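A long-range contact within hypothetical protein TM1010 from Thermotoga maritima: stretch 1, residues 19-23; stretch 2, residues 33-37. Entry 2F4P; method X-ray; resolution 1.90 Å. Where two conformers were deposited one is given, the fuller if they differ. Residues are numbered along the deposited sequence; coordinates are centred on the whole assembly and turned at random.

Stretch 1 19-23: ERGSK
Stretch 2 33-37: VWVKM

This contact is a short antiparallel β pairing, extended on one side by a tryptophan ring that packs against the side chains of Arg-20 and Lys-23. Residues 33-37 form a continuous strand, with phi/psi near -120/130 from Trp-34 to Lys-36; the first stretch is strand only at Ser-22 (-87/142) and Lys-23 (-69/133). End to end, the touching parts run 121° apart, short of a straight antiparallel course. Ser-22 and Val-35 are the hydrogen-bonded pair, CA atoms 5.4 Å apart: Ser-22 N donates to Val-35 O at 3.0 Å, and Val-35 N donates to Ser-22 O, also at 3.0 Å and nearly straight at 170°. The short side chain of Ser-22, chi1 p, turns its OG back to Val-35 O in a weak bond of 3.4 Å. Lys-23 and Trp-34 form the next, non-hydrogen-bonded pair, CA atoms 4.6 Å apart, where Lys-23 CA approaches Val-33 O at 3.4 Å.

Gly-21 adopts phi/psi 116/-177; its CA lies 3.3 Å from Val-35 O and 4.5 Å from Lys-36 CA. A CB on Gly-21 would fall 2.5 Å from Val-35 O and jam against the carbonyl O of Arg-20, so glycine suits the site.

Ser-22 and β-branched Val-35, at home in a strand, share one sheet face; Lys-23 and Trp-34 share the other. The broad indole of Trp-34, chi1 -42° and chi2 102°, offers a face to Arg-20 (m, t, m; chi4 174°), whose flat guanidinium and CD lie over it, CD 4.2 Å from the Trp-34 five-membered ring centroid. Arg-20 NH2 comes within 2.8 Å of Trp-34 CZ2, an unusually tight approach. Arg-20 NH1 and Trp-34 NE1 are also 2.8 Å apart, but both are donors and make no hydrogen bond; NE1 is satisfied elsewhere in the structure. The long aliphatic chain of Lys-23 (t, t, t, m) brings CD to 3.6 Å from Trp-34 CZ3. Lys-23 NZ, 5.8 Å from the Trp-34 six-membered ring centroid, offers at most weak cation-π attraction, but donates to a water at 2.9 Å that also accepts from Val-33 N at 3.0 Å.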

# COMPACT_ATOMS: atom_id res chain seq x y z
N GLU A 19 -14.79 6.92 12.22
CA GLU A 19 -15.27 5.56 11.99
C GLU A 19 -14.82 5.04 10.65
O GLU A 19 -14.18 3.98 10.57
CB GLU A 19 -16.79 5.53 12.12
CG GLU A 19 -17.44 4.16 11.90
CD GLU A 19 -17.08 3.11 12.95
OE1 GLU A 19 -16.54 3.44 14.04
OE2 GLU A 19 -17.35 1.92 12.68
N ARG A 20 -15.12 5.79 9.58
CA ARG A 20 -14.78 5.40 8.21
C ARG A 20 -13.72 6.28 7.57
O ARG A 20 -13.23 5.99 6.49
CB ARG A 20 -16.05 5.42 7.36
CG ARG A 20 -16.97 4.27 7.65
CD ARG A 20 -17.97 4.09 6.52
NE ARG A 20 -19.01 5.11 6.58
CZ ARG A 20 -19.95 5.26 5.66
NH1 ARG A 20 -19.98 4.46 4.61
NH2 ARG A 20 -20.87 6.20 5.80
N GLY A 21 -13.32 7.34 8.26
CA GLY A 21 -12.41 8.33 7.70
C GLY A 21 -13.11 9.67 7.60
O GLY A 21 -14.25 9.83 8.05
N SER A 22 -12.42 10.66 7.05
CA SER A 22 -13.04 11.95 6.84
C SER A 22 -13.75 11.94 5.49
O SER A 22 -13.25 11.37 4.51
CB SER A 22 -11.99 13.05 6.88
OG SER A 22 -10.98 12.75 5.96
N LYS A 23 -14.91 12.58 5.45
CA LYS A 23 -15.73 12.58 4.26
C LYS A 23 -15.01 13.38 3.21
O LYS A 23 -14.52 14.47 3.50
CB LYS A 23 -17.12 13.17 4.53
CG LYS A 23 -18.09 12.95 3.37
CD LYS A 23 -19.56 13.00 3.79
CE LYS A 23 -20.48 12.53 2.65
NZ LYS A 23 -20.25 13.33 1.41
N VAL A 33 -17.64 9.66 -0.32
CA VAL A 33 -16.31 9.03 -0.29
C VAL A 33 -15.76 9.26 1.11
O VAL A 33 -15.99 10.32 1.69
CB VAL A 33 -15.37 9.72 -1.29
CG1 VAL A 33 -13.92 9.16 -1.23
CG2 VAL A 33 -15.93 9.61 -2.70
N TRP A 34 -15.05 8.27 1.66
CA TRP A 34 -14.42 8.34 2.98
C TRP A 34 -12.92 8.06 2.79
O TRP A 34 -12.58 7.04 2.18
CB TRP A 34 -15.03 7.29 3.91
CG TRP A 34 -16.54 7.18 3.78
CD1 TRP A 34 -17.26 6.22 3.11
CD2 TRP A 34 -17.49 8.10 4.30
NE1 TRP A 34 -18.61 6.50 3.19
CE2 TRP A 34 -18.77 7.65 3.92
CE3 TRP A 34 -17.39 9.27 5.06
CZ2 TRP A 34 -19.93 8.32 4.27
CZ3 TRP A 34 -18.53 9.94 5.41
CH2 TRP A 34 -19.80 9.46 5.03
N VAL A 35 -12.06 8.92 3.31
CA VAL A 35 -10.60 8.79 3.20
C VAL A 35 -9.95 8.66 4.60
O VAL A 35 -10.21 9.46 5.49
CB VAL A 35 -10.01 10.02 2.51
CG1 VAL A 35 -8.50 9.84 2.33
CG2 VAL A 35 -10.71 10.27 1.14
N LYS A 36 -9.14 7.62 4.80
CA LYS A 36 -8.28 7.52 5.98
C LYS A 36 -6.84 7.57 5.51
O LYS A 36 -6.43 6.73 4.72
CB LYS A 36 -8.48 6.21 6.73
CG LYS A 36 -9.50 6.23 7.84
N MSE A 37 -6.09 8.56 5.99
CA MSE A 37 -4.66 8.63 5.73
C MSE A 37 -3.98 7.55 6.56
O MSE A 37 -4.27 7.37 7.75
CB MSE A 37 -4.13 9.99 6.15
CG MSE A 37 -4.73 11.15 5.38
SE MSE A 37 -4.44 11.05 3.47
CE MSE A 37 -2.50 10.68 3.53
O HOH W 1 -17.83 12.68 -0.09